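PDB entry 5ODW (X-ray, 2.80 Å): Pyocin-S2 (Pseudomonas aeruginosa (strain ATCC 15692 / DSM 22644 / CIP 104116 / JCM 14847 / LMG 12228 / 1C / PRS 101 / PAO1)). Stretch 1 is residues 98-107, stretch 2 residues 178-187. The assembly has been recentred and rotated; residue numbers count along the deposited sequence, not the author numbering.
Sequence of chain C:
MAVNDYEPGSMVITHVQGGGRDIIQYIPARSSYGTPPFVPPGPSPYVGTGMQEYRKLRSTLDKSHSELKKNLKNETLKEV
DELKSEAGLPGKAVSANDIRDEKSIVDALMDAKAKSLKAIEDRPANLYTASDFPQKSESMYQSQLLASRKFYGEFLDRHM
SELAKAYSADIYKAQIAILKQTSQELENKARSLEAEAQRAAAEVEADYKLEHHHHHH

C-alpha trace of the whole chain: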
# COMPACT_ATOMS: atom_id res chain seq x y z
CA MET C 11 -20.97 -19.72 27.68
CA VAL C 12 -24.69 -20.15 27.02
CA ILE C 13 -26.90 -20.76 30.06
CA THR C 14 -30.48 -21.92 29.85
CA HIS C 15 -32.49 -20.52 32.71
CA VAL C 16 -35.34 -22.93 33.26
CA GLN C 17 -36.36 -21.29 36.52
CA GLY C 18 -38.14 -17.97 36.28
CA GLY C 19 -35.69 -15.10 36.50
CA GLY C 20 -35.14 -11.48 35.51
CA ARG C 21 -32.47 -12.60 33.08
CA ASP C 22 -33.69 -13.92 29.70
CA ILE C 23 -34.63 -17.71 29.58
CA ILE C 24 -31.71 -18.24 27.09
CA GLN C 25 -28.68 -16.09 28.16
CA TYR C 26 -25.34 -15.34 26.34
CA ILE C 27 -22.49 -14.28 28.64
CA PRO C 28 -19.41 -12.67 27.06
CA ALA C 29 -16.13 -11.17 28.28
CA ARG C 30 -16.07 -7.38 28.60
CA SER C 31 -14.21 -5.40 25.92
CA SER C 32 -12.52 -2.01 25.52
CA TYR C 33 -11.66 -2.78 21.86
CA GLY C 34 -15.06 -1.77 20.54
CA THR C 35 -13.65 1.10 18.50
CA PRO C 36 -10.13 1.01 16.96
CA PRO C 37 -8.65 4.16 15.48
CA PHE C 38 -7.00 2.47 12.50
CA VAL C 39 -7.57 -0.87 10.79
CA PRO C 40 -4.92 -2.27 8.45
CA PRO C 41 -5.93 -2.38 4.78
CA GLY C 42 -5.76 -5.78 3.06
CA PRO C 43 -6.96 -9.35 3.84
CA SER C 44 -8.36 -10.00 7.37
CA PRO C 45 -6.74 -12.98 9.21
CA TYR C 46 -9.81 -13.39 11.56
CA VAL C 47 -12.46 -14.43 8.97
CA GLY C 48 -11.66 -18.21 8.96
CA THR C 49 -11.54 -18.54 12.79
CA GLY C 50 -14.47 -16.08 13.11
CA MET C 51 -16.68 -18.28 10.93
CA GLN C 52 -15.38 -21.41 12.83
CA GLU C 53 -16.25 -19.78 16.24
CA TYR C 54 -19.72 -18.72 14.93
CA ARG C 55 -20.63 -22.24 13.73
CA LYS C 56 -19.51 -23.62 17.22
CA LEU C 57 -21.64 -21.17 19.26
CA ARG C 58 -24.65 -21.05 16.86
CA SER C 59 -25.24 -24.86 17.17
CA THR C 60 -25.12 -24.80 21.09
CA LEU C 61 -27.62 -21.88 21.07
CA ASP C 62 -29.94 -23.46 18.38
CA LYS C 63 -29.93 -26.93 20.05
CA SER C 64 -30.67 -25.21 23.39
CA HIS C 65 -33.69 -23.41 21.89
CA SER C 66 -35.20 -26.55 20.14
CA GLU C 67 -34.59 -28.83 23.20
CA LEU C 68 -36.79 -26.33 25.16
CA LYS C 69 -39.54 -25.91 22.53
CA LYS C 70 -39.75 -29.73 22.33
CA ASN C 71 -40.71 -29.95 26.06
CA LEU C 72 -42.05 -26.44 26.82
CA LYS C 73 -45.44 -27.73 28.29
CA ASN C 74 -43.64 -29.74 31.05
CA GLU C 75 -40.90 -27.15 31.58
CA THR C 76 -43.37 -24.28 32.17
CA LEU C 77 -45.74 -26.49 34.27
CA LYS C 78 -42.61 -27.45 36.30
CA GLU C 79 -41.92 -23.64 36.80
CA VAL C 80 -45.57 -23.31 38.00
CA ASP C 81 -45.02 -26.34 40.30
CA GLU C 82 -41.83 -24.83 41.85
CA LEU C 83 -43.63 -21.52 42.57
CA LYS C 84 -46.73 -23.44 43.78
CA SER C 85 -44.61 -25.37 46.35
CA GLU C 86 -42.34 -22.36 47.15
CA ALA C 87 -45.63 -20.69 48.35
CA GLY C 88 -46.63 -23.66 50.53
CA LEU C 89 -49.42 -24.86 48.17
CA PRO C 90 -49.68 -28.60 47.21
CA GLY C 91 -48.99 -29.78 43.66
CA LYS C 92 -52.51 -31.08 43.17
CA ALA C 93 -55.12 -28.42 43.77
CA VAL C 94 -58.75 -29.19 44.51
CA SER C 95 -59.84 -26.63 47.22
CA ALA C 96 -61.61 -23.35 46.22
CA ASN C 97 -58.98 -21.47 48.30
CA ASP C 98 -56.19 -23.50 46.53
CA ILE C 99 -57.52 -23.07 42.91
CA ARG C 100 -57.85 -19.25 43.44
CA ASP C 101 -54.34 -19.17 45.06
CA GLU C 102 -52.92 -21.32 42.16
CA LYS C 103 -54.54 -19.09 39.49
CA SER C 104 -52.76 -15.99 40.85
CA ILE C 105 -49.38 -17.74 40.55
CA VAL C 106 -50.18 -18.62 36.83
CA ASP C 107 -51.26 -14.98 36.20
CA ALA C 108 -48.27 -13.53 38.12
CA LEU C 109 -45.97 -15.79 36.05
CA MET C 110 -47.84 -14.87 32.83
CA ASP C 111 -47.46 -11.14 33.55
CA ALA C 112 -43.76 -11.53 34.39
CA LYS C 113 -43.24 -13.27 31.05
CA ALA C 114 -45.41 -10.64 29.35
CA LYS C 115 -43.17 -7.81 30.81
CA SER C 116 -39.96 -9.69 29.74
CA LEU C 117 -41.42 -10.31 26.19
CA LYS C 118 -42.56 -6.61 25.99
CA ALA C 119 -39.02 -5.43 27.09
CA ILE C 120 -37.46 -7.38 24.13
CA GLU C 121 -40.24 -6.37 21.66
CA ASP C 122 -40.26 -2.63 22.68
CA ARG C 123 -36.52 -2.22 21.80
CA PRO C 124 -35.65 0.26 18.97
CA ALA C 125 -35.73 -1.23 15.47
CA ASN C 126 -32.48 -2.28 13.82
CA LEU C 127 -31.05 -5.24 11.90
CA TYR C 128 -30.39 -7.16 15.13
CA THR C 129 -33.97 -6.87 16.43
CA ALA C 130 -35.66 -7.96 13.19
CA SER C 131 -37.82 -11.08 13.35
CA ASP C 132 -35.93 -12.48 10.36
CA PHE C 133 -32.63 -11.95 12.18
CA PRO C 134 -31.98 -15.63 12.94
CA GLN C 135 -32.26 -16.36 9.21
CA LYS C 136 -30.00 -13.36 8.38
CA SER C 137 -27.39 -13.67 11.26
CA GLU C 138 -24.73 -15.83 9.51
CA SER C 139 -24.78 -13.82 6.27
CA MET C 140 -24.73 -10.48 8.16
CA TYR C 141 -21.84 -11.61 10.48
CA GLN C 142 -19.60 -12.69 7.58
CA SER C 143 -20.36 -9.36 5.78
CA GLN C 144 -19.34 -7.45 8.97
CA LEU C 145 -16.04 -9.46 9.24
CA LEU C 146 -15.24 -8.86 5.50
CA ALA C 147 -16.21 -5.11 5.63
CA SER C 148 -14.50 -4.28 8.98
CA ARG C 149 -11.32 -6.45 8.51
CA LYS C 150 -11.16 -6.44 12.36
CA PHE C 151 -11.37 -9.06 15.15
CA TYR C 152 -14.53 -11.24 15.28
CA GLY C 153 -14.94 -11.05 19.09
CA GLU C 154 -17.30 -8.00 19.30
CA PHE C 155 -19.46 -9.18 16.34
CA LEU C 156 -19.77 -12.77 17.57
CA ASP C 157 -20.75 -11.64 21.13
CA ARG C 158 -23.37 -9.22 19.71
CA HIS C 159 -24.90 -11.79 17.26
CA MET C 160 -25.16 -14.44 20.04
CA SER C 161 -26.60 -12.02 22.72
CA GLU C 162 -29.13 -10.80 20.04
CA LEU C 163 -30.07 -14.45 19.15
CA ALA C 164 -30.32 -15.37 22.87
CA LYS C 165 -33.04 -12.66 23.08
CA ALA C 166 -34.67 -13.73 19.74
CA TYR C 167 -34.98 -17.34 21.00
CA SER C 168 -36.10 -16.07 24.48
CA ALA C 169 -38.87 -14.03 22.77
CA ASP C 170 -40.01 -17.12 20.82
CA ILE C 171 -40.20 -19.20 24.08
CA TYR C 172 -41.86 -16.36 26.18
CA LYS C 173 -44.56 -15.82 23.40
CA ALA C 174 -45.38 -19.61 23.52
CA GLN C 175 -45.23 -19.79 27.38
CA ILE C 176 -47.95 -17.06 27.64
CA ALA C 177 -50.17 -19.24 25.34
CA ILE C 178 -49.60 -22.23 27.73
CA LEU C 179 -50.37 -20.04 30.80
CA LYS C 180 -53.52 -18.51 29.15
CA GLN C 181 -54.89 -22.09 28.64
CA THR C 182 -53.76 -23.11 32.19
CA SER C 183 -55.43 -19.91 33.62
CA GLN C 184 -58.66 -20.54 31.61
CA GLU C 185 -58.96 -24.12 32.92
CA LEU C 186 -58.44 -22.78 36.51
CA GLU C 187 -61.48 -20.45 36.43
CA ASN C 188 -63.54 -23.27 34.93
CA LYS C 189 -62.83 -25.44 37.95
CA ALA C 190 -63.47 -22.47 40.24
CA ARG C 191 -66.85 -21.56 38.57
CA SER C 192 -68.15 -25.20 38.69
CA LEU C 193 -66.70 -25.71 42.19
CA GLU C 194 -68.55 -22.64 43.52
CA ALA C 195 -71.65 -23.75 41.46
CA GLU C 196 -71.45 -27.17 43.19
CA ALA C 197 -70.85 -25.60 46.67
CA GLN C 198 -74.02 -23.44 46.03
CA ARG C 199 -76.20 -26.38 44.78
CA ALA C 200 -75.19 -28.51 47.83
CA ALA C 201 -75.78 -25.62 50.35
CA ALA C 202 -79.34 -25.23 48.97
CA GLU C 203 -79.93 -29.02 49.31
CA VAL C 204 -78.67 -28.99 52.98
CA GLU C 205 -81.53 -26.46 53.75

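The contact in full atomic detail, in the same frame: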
# COMPACT_ATOMS: atom_id res chain seq x y z
N ASP C 98 -57.37 -23.02 47.26
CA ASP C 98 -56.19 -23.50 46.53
C ASP C 98 -56.18 -23.20 45.03
O ASP C 98 -55.12 -22.88 44.50
CB ASP C 98 -55.97 -25.00 46.77
CG ASP C 98 -55.12 -25.33 47.98
OD1 ASP C 98 -54.79 -24.39 48.75
OD2 ASP C 98 -54.77 -26.52 48.14
N ILE C 99 -57.33 -23.36 44.34
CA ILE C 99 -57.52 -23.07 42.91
C ILE C 99 -57.32 -21.57 42.65
O ILE C 99 -56.58 -21.21 41.73
CB ILE C 99 -58.90 -23.62 42.43
CG1 ILE C 99 -58.79 -25.13 42.13
CG2 ILE C 99 -59.46 -22.86 41.24
CD1 ILE C 99 -60.13 -25.89 42.02
N ARG C 100 -57.94 -20.72 43.48
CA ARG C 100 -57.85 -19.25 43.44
C ARG C 100 -56.41 -18.80 43.72
O ARG C 100 -55.94 -17.87 43.06
CB ARG C 100 -58.82 -18.60 44.45
CG ARG C 100 -58.51 -17.16 44.88
CD ARG C 100 -59.38 -16.69 46.05
NE ARG C 100 -59.15 -17.48 47.27
CZ ARG C 100 -58.29 -17.15 48.23
NH1 ARG C 100 -57.57 -16.04 48.14
NH2 ARG C 100 -58.14 -17.93 49.29
N ASP C 101 -55.73 -19.46 44.70
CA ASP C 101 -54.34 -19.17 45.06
C ASP C 101 -53.41 -19.55 43.90
O ASP C 101 -52.52 -18.78 43.56
CB ASP C 101 -53.94 -19.89 46.36
CG ASP C 101 -54.42 -19.25 47.65
OD1 ASP C 101 -54.58 -18.01 47.68
OD2 ASP C 101 -54.58 -19.98 48.65
N GLU C 102 -53.65 -20.74 43.30
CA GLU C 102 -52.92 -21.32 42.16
C GLU C 102 -53.08 -20.44 40.93
O GLU C 102 -52.10 -20.23 40.23
CB GLU C 102 -53.45 -22.72 41.87
CG GLU C 102 -52.54 -23.65 41.08
CD GLU C 102 -53.09 -25.06 41.00
OE1 GLU C 102 -54.33 -25.23 41.08
OE2 GLU C 102 -52.29 -26.01 40.86
N LYS C 103 -54.31 -19.94 40.65
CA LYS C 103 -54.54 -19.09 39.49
C LYS C 103 -53.65 -17.85 39.56
O LYS C 103 -52.97 -17.56 38.57
CB LYS C 103 -56.02 -18.72 39.29
CG LYS C 103 -56.29 -18.12 37.89
CD LYS C 103 -57.72 -17.66 37.71
CE LYS C 103 -57.85 -16.54 36.71
NZ LYS C 103 -57.57 -15.21 37.32
N SER C 104 -53.54 -17.21 40.72
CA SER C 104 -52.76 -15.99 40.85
C SER C 104 -51.31 -16.22 40.47
O SER C 104 -50.69 -15.38 39.82
CB SER C 104 -52.84 -15.49 42.28
OG SER C 104 -54.14 -15.69 42.79
N ILE C 105 -50.76 -17.35 40.89
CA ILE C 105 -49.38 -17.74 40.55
C ILE C 105 -49.19 -17.78 39.01
O ILE C 105 -48.23 -17.19 38.51
CB ILE C 105 -48.98 -19.08 41.25
CG1 ILE C 105 -48.71 -18.87 42.75
CG2 ILE C 105 -47.78 -19.78 40.56
CD1 ILE C 105 -49.07 -20.07 43.61
N VAL C 106 -50.12 -18.46 38.29
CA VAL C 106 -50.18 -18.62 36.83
C VAL C 106 -50.24 -17.22 36.15
O VAL C 106 -49.45 -16.96 35.23
CB VAL C 106 -51.34 -19.56 36.40
CG1 VAL C 106 -51.65 -19.45 34.90
CG2 VAL C 106 -51.05 -21.02 36.79
N ASP C 107 -51.12 -16.36 36.66
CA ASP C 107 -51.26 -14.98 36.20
C ASP C 107 -50.03 -14.12 36.50
O ASP C 107 -49.61 -13.33 35.67
CB ASP C 107 -52.49 -14.33 36.84
CG ASP C 107 -53.79 -14.91 36.32
OD1 ASP C 107 -53.75 -15.83 35.48
OD2 ASP C 107 -54.86 -14.45 36.76
N ILE C 178 -49.47 -21.09 26.80
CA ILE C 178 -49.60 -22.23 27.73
C ILE C 178 -50.26 -21.77 29.03
O ILE C 178 -51.13 -22.48 29.54
CB ILE C 178 -48.24 -22.97 28.00
CG1 ILE C 178 -47.61 -23.53 26.71
CG2 ILE C 178 -48.44 -24.06 29.04
CD1 ILE C 178 -46.30 -24.21 26.86
N LEU C 179 -49.85 -20.60 29.56
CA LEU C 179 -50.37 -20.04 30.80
C LEU C 179 -51.79 -19.50 30.65
O LEU C 179 -52.54 -19.58 31.62
CB LEU C 179 -49.43 -18.99 31.42
CG LEU C 179 -48.11 -19.53 31.99
CD1 LEU C 179 -47.04 -18.46 32.01
CD2 LEU C 179 -48.31 -20.14 33.36
N LYS C 180 -52.17 -19.00 29.45
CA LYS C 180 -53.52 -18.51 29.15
C LYS C 180 -54.51 -19.69 29.23
O LYS C 180 -55.57 -19.56 29.83
CB LYS C 180 -53.57 -17.87 27.74
CG LYS C 180 -54.20 -16.48 27.72
CD LYS C 180 -53.14 -15.38 27.59
CE LYS C 180 -53.73 -13.99 27.49
NZ LYS C 180 -52.68 -12.96 27.30
N GLN C 181 -54.11 -20.85 28.65
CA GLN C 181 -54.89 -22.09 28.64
C GLN C 181 -54.94 -22.69 30.05
O GLN C 181 -56.00 -23.20 30.43
CB GLN C 181 -54.33 -23.10 27.63
CG GLN C 181 -55.19 -24.37 27.48
CD GLN C 181 -54.74 -25.30 26.36
OE1 GLN C 181 -53.83 -24.98 25.60
NE2 GLN C 181 -55.38 -26.47 26.23
N THR C 182 -53.82 -22.63 30.81
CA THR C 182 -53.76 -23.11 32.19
C THR C 182 -54.66 -22.25 33.09
O THR C 182 -55.43 -22.81 33.87
CB THR C 182 -52.32 -23.26 32.68
OG1 THR C 182 -51.66 -24.24 31.88
CG2 THR C 182 -52.24 -23.69 34.14
N SER C 183 -54.61 -20.90 32.91
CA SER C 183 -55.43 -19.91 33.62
C SER C 183 -56.91 -20.08 33.31
O SER C 183 -57.72 -20.00 34.23
CB SER C 183 -54.99 -18.49 33.27
OG SER C 183 -55.47 -17.57 34.23
N GLN C 184 -57.27 -20.32 32.02
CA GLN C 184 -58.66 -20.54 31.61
C GLN C 184 -59.27 -21.75 32.31
O GLN C 184 -60.31 -21.65 32.95
CB GLN C 184 -58.77 -20.67 30.08
CG GLN C 184 -59.19 -19.37 29.39
CD GLN C 184 -60.65 -18.94 29.59
OE1 GLN C 184 -60.99 -17.77 29.39
NE2 GLN C 184 -61.54 -19.87 29.93
N GLU C 185 -58.56 -22.89 32.26
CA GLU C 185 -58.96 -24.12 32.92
C GLU C 185 -59.18 -23.91 34.44
O GLU C 185 -60.12 -24.48 35.00
CB GLU C 185 -57.90 -25.21 32.68
CG GLU C 185 -57.93 -25.81 31.28
CD GLU C 185 -56.62 -26.35 30.73
OE1 GLU C 185 -55.68 -26.60 31.52
OE2 GLU C 185 -56.55 -26.54 29.49
N LEU C 186 -58.34 -23.06 35.08
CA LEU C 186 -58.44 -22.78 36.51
C LEU C 186 -59.78 -22.13 36.90
O LEU C 186 -60.39 -22.60 37.87
CB LEU C 186 -57.23 -21.99 37.06
CG LEU C 186 -55.88 -22.75 37.10
CD1 LEU C 186 -54.72 -21.81 37.10
CD2 LEU C 186 -55.78 -23.70 38.28
N GLU C 187 -60.21 -21.11 36.17
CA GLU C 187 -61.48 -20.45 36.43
C GLU C 187 -62.64 -21.42 36.21
O GLU C 187 -63.65 -21.37 36.90
CB GLU C 187 -61.64 -19.17 35.61
CG GLU C 187 -61.41 -19.32 34.13
CD GLU C 187 -61.04 -18.01 33.47
OE1 GLU C 187 -60.88 -17.01 34.20
OE2 GLU C 187 -60.89 -17.98 32.23

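Two helical segments of pyocin S2 run nearly antiparallel, at 162° between their N-to-C directions, with axes 9.5 Å apart at closest approach. The contact rests on two reciprocal knobs. Val 106 points toward the partner helix and sits among Leu 179, Thr 182, Ser 183 and Leu 186; Leu 186 points back into the space framed by Ile 99, Glu 102, Lys 103 and Val 106.

The knobs also touch each other, Val 106 CG2 lying 3.8 Å from Leu 186 CD1. In the t rotamer of Val 106 both methyls make contact: CG1 meets Leu 179 CD2 at 3.7 Å, while CG2 reaches Thr 182 CG2 at 3.9 Å. Leu 186 adopts m,t, the common helical leucine conformation, and spreads its methyls over the opposing backbone and side chains. Its CD1 packs 3.6 Å from Lys 103 CA, and its CD2 lies 3.5 Å from Glu 102 OE1. Leu 179, also m,t, supports the other end of the valine pocket.

The backbones are close at Ser 183, whose CA lies 6.0 Å from Lys 103 CA and whose CB packs 3.8 Å from Val 106 CG1. Its chi1 of -162° (t) places OG to donate a hydrogen bond to Asp 107 OD1 at 2.7 Å, the one hydrogen bond between the segments. Asp 107 reaches this hydroxyl although its CA-to-CB bond points away: with chi1 at -69° (m), the carboxylate ends nearer the partner helix than the CA-to-CB bond would suggest.

Lys 103 holds that carboxylate from its own helix. Its chain is extended through chi3, then chi4 turns to -83° (m), bringing NZ to 2.9 Å from Asp 107 OD2 in a hydrogen-bonded salt bridge one turn along. The two carboxylate oxygens are thus divided between lysine and serine. The aliphatic part of Lys 103 meanwhile borders the interface, CE passing 3.6 Å from Ser 183 OG. The design rule is compact: interlocked aliphatic knobs, flanked by one polar cluster.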